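Local coordinates for pyruvate kinase (Toxoplasma gondii, PDB 3GG8), which catalyses the last step of glycolysis, transferring the phosphoryl group of phosphoenolpyruvate to ADP to give pyruvate and ATP, at residues L96-D101 with M220-I225; A440-I445 with T456-S461. All blocks are in the same frame, centred on the assembly; numbering follows the deposited sequence.

Contact 1. Residues L96-D101 with M220-I225; sequences LAILLD and MGCNFI
Strands 97-101 and 224-227, the third and fourth of an eight-stranded parallel barrel of the TIM type, meet here, and just ahead of their first bridge, L99 with F224, a side chain takes the place of a backbone acceptor. The regular pairing sets L99 beside F224 and L100 beside I225, with L100 N donating to F224 O at 2.9 Å. Before it, I98 O is gripped by two donors, N223 N at 2.8 Å and F224 N at a longer 3.2 Å, both in its carbonyl plane. The amide of I98 then finds a side-chain acceptor: N223 OD1 receives it at 2.9 Å along a nearly straight path (169° at the hydrogen). N223 CG lies anti to its own carbonyl carbon (chi1 -44°), which turns the amide back toward I98. Both backbone polar atoms of I98 are thus held by N223, at the end of the turn, with F224 N at the start of strand 224-227 as a further donor to I98 O.

On the L99 face, CD1 of L99 rests 3.9 Å from F224 CB. The F224 ring presents its edge, in plane, to A97 CB, which lies 4.0 Å from CE2. On the other face L100 and I225 run side by side in the same direction, while C222 SG approaches I98 CG2 at 3.9 Å and also borders L100 CB.

In the wider barrel, strand 97-101 continues its hydrogen bonding on its other edge to strand 62-68. D101 at its end forms salt bridges with R66 and K255 from two other strands. L96 packs on M88 of helix 74-90, while F224 reaches R251 and I253 of strand 251-256 and meets H447 edge-to-face.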
loop_
_atom_site.group_PDB
_atom_site.type_symbol
_atom_site.label_atom_id
_atom_site.label_comp_id
_atom_site.label_asym_id
_atom_site.label_seq_id
_atom_site.Cartn_x
_atom_site.Cartn_y
_atom_site.Cartn_z
ATOM N N LEU C 96 19.357 10.364 -36.000
ATOM C CA LEU C 96 18.404 11.450 -35.890
ATOM C C LEU C 96 17.135 11.128 -36.664
ATOM O O LEU C 96 17.197 10.650 -37.800
ATOM C CB LEU C 96 19.021 12.723 -36.482
ATOM C CG LEU C 96 20.214 13.365 -35.785
ATOM C CD1 LEU C 96 20.837 14.412 -36.699
ATOM C CD2 LEU C 96 19.770 13.998 -34.470
ATOM N N ALA C 97 15.984 11.383 -36.052
ATOM C CA ALA C 97 14.724 11.229 -36.781
ATOM C C ALA C 97 14.374 12.552 -37.432
ATOM O O ALA C 97 14.784 13.619 -36.964
ATOM C CB ALA C 97 13.610 10.766 -35.862
ATOM N N ILE C 98 13.624 12.463 -38.523
ATOM C CA ILE C 98 13.152 13.629 -39.264
ATOM C C ILE C 98 11.623 13.701 -39.167
ATOM O O ILE C 98 10.925 12.730 -39.453
ATOM C CB ILE C 98 13.664 13.598 -40.721
ATOM C CG1 ILE C 98 15.205 13.595 -40.726
ATOM C CG2 ILE C 98 13.128 14.784 -41.517
ATOM C CD1 ILE C 98 15.822 13.378 -42.104
ATOM N N LEU C 99 11.139 14.846 -38.680
ATOM C CA LEU C 99 9.723 15.116 -38.484
ATOM C C LEU C 99 9.265 16.218 -39.460
ATOM O O LEU C 99 9.818 17.320 -39.433
ATOM C CB LEU C 99 9.503 15.532 -37.006
ATOM C CG LEU C 99 8.118 15.904 -36.434
ATOM C CD1 LEU C 99 7.852 15.225 -35.086
ATOM C CD2 LEU C 99 7.935 17.412 -36.274
ATOM N N LEU C 100 8.297 15.913 -40.340
ATOM C CA LEU C 100 7.630 16.935 -41.163
ATOM C C LEU C 100 6.461 17.550 -40.373
ATOM O O LEU C 100 5.564 16.834 -39.934
ATOM C CB LEU C 100 7.114 16.315 -42.463
ATOM C CG LEU C 100 6.581 17.167 -43.622
ATOM C CD1 LEU C 100 6.434 16.299 -44.851
ATOM C CD2 LEU C 100 5.242 17.837 -43.318
ATOM N N ASP C 101 6.486 18.863 -40.171
ATOM C CA ASP C 101 5.413 19.566 -39.448
ATOM C C ASP C 101 4.580 20.362 -40.457
ATOM O O ASP C 101 5.052 21.344 -41.024
ATOM C CB ASP C 101 6.000 20.478 -38.358
ATOM C CG ASP C 101 4.925 21.137 -37.478
ATOM O OD1 ASP C 101 3.823 21.465 -37.994
ATOM O OD2 ASP C 101 5.184 21.354 -36.264
ATOM N N MET C 220 11.551 11.478 -49.049
ATOM C CA MET C 220 12.697 12.147 -48.418
ATOM C C MET C 220 13.119 11.514 -47.097
ATOM O O MET C 220 14.023 12.028 -46.427
ATOM C CB MET C 220 12.438 13.656 -48.223
ATOM C CG MET C 220 12.495 14.476 -49.531
ATOM S SD MET C 220 14.122 14.583 -50.320
ATOM C CE MET C 220 15.120 15.030 -48.924
ATOM N N GLY C 221 12.449 10.424 -46.712
ATOM C CA GLY C 221 12.794 9.700 -45.505
ATOM C C GLY C 221 12.359 10.354 -44.201
ATOM O O GLY C 221 13.026 10.198 -43.172
ATOM N N CYS C 222 11.248 11.082 -44.217
ATOM C CA CYS C 222 10.717 11.599 -42.952
ATOM C C CYS C 222 10.150 10.416 -42.154
ATOM O O CYS C 222 9.544 9.509 -42.732
ATOM C CB CYS C 222 9.651 12.654 -43.200
ATOM S SG CYS C 222 10.289 14.108 -44.038
ATOM N N ASN C 223 10.397 10.410 -40.846
ATOM C CA ASN C 223 9.956 9.307 -39.993
ATOM C C ASN C 223 8.651 9.619 -39.281
ATOM O O ASN C 223 7.927 8.710 -38.884
ATOM C CB ASN C 223 11.036 8.918 -38.971
ATOM C CG ASN C 223 12.417 8.851 -39.588
ATOM O OD1 ASN C 223 13.237 9.754 -39.398
ATOM N ND2 ASN C 223 12.675 7.790 -40.354
ATOM N N PHE C 224 8.367 10.909 -39.115
ATOM C CA PHE C 224 7.145 11.355 -38.482
ATOM C C PHE C 224 6.482 12.448 -39.304
ATOM O O PHE C 224 7.162 13.249 -39.954
ATOM C CB PHE C 224 7.427 11.949 -37.093
ATOM C CG PHE C 224 7.967 10.975 -36.080
ATOM C CD1 PHE C 224 7.096 10.274 -35.228
ATOM C CD2 PHE C 224 9.345 10.812 -35.914
ATOM C CE1 PHE C 224 7.583 9.390 -34.251
ATOM C CE2 PHE C 224 9.848 9.925 -34.943
ATOM C CZ PHE C 224 8.958 9.218 -34.107
ATOM N N ILE C 225 5.151 12.490 -39.244
ATOM C CA ILE C 225 4.390 13.672 -39.627
ATOM C C ILE C 225 3.788 14.279 -38.353
ATOM O O ILE C 225 3.105 13.600 -37.590
ATOM C CB ILE C 225 3.249 13.361 -40.632
ATOM C CG1 ILE C 225 3.728 12.519 -41.833
ATOM C CG2 ILE C 225 2.539 14.644 -41.080
ATOM C CD1 ILE C 225 4.683 13.198 -42.825
#

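Contact 2. Residues A440-I445 with T456-S461; sequences ASESTI and TMQVPS
A440, V459 and Q458 are joined by a single water, an example of solvent completing the junction between the end of strand 435-439, just before A440, and the end of strand 454-458. The water donates to A440 O at 2.7 Å and to V459 O at 3.1 Å, and accepts from Q458 NE2 at 3.0 Å, so one molecule ties two backbone carbonyls to a side-chain amide. Beside it the two backbones come close directly: A440 CA-H points at V459 O, with CA 3.1 Å from the oxygen, a weak C-H...O contact.

E442 and Q458 pass each other obliquely, their carboxylate and amide planes 39° apart. This is a packing contact, the methylene CG of E442 lying 3.5 Å from Q458 OE1; the amide's hydrogen bonds go to R95 NH1, through OE1, and to the water. Q458 can reach both because its chain is stretched, with CG anti to the backbone N (chi1 -166°).

Apolar packing centres on I445, which crosses Q458 at about a right angle and sets CD1 3.4 Å from both CB and CG of that chain. Its other branch, CG2, meets T456 CG2 at an unusually tight separation, perhaps a sign of imperfectly placed methyls. T456 OG1 is buried here without a polar partner in the model.

Helix 442-447 starts at S441, the N-cap, whose OG accepts from T444 N at 3.1 Å.

Together these residues belong to a beta-alpha-beta unit: strand 435-439, helix 442-447 and strand 454-458. The last strand is the outermost, within this chain, of a five-stranded mixed sheet and pairs with 435-439, while M457 and V459 lean on helix 465-478 and I445 on S439.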
loop_
_atom_site.group_PDB
_atom_site.type_symbol
_atom_site.label_atom_id
_atom_site.label_comp_id
_atom_site.label_asym_id
_atom_site.label_seq_id
_atom_site.Cartn_x
_atom_site.Cartn_y
_atom_site.Cartn_z
ATOM N N ALA C 440 17.070 -4.440 -35.602
ATOM C CA ALA C 440 17.640 -4.554 -36.938
ATOM C C ALA C 440 16.928 -3.592 -37.878
ATOM O O ALA C 440 17.396 -3.333 -38.980
ATOM C CB ALA C 440 17.561 -5.994 -37.441
ATOM N N SER C 441 15.805 -3.050 -37.419
ATOM C CA SER C 441 14.958 -2.210 -38.254
ATOM C C SER C 441 15.314 -0.728 -38.138
ATOM O O SER C 441 15.209 -0.133 -37.069
ATOM C CB SER C 441 13.486 -2.450 -37.943
ATOM O OG SER C 441 12.756 -1.260 -38.135
ATOM N N GLU C 442 15.747 -0.155 -39.259
ATOM C CA GLU C 442 16.162 1.248 -39.326
ATOM C C GLU C 442 15.062 2.251 -38.939
ATOM O O GLU C 442 15.323 3.207 -38.189
ATOM C CB GLU C 442 16.692 1.564 -40.730
ATOM C CG GLU C 442 17.677 2.728 -40.760
ATOM C CD GLU C 442 18.580 2.705 -41.977
ATOM O OE1 GLU C 442 18.480 3.669 -42.765
ATOM O OE2 GLU C 442 19.374 1.737 -42.159
ATOM N N SER C 443 13.840 2.037 -39.431
ATOM C CA SER C 443 12.748 2.939 -39.109
ATOM C C SER C 443 12.362 2.853 -37.624
ATOM O O SER C 443 12.104 3.883 -36.994
ATOM C CB SER C 443 11.553 2.754 -40.050
ATOM O OG SER C 443 11.037 1.450 -39.958
ATOM N N THR C 444 12.389 1.645 -37.057
ATOM C CA THR C 444 12.176 1.483 -35.613
ATOM C C THR C 444 13.219 2.239 -34.791
ATOM O O THR C 444 12.863 2.951 -33.857
ATOM C CB THR C 444 12.103 -0.005 -35.190
ATOM O OG1 THR C 444 10.832 -0.531 -35.568
ATOM C CG2 THR C 444 12.232 -0.184 -33.680
ATOM N N ILE C 445 14.495 2.094 -35.128
ATOM C CA ILE C 445 15.549 2.867 -34.457
ATOM C C ILE C 445 15.298 4.394 -34.504
ATOM O O ILE C 445 15.520 5.098 -33.504
ATOM C CB ILE C 445 16.941 2.494 -35.012
ATOM C CG1 ILE C 445 17.433 1.222 -34.331
ATOM C CG2 ILE C 445 17.968 3.617 -34.804
ATOM C CD1 ILE C 445 17.712 0.181 -35.319
ATOM N N THR C 456 19.757 4.070 -28.500
ATOM C CA THR C 456 19.448 3.159 -29.563
ATOM C C THR C 456 20.753 2.608 -30.120
ATOM O O THR C 456 21.754 3.303 -30.117
ATOM C CB THR C 456 18.558 3.931 -30.567
ATOM O OG1 THR C 456 17.257 3.319 -30.669
ATOM C CG2 THR C 456 19.210 4.152 -31.889
ATOM N N MET C 457 20.757 1.329 -30.503
ATOM C CA MET C 457 21.862 0.736 -31.261
ATOM C C MET C 457 21.281 -0.174 -32.356
ATOM O O MET C 457 20.658 -1.199 -32.047
ATOM C CB MET C 457 22.811 -0.044 -30.335
ATOM C CG MET C 457 24.060 -0.623 -30.985
ATOM S SD MET C 457 25.077 -1.591 -29.829
ATOM C CE MET C 457 26.250 -2.316 -30.965
ATOM N N GLN C 458 21.487 0.196 -33.627
ATOM C CA GLN C 458 21.093 -0.679 -34.736
ATOM C C GLN C 458 21.973 -1.918 -34.795
ATOM O O GLN C 458 23.174 -1.865 -34.539
ATOM C CB GLN C 458 21.064 0.035 -36.095
ATOM C CG GLN C 458 20.330 -0.792 -37.177
ATOM C CD GLN C 458 20.211 -0.116 -38.536
ATOM O OE1 GLN C 458 19.983 1.086 -38.627
ATOM N NE2 GLN C 458 20.326 -0.907 -39.601
ATOM N N VAL C 459 21.360 -3.034 -35.150
ATOM C CA VAL C 459 22.001 -4.332 -35.081
ATOM C C VAL C 459 21.719 -5.044 -36.423
ATOM O O VAL C 459 20.715 -4.743 -37.072
ATOM C CB VAL C 459 21.470 -5.041 -33.791
ATOM C CG1 VAL C 459 20.477 -6.163 -34.094
ATOM C CG2 VAL C 459 22.602 -5.477 -32.907
ATOM N N PRO C 460 22.632 -5.921 -36.904
ATOM C CA PRO C 460 22.325 -6.571 -38.195
ATOM C C PRO C 460 21.094 -7.495 -38.184
ATOM O O PRO C 460 20.630 -7.910 -37.117
ATOM C CB PRO C 460 23.601 -7.374 -38.515
ATOM C CG PRO C 460 24.649 -6.845 -37.601
ATOM C CD PRO C 460 23.945 -6.338 -36.380
ATOM N N SER C 461 20.577 -7.806 -39.374
ATOM C CA SER C 461 19.408 -8.672 -39.519
ATOM C C SER C 461 19.714 -10.133 -39.188
ATOM O O SER C 461 20.875 -10.558 -39.216
ATOM C CB SER C 461 18.838 -8.568 -40.945
ATOM O OG SER C 461 18.019 -7.413 -41.104
HETATM O O HOH W 1 19.916 -3.871 -39.916
#

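How the contacts relate
Contact 1 closes before contact 2 opens along the chain, and each belongs to a different family region, the barrel for 96-101 with 220-225 and the alpha/beta part for 440-445 with 456-461. Their centres lie about 17 Å apart, and their nearest atoms come within about 5 Å without touching. Residues just outside the segments bridge that gap: R95, immediately before segment 96-101, reaches contact 2 at Q458, and H447, at the end of helix 442-447, reaches contact 1 at F224. The start of the barrel's third and fourth strands is therefore placed against the small helix and edge strand of the C-terminal alpha/beta domain, forming part of the domain interface.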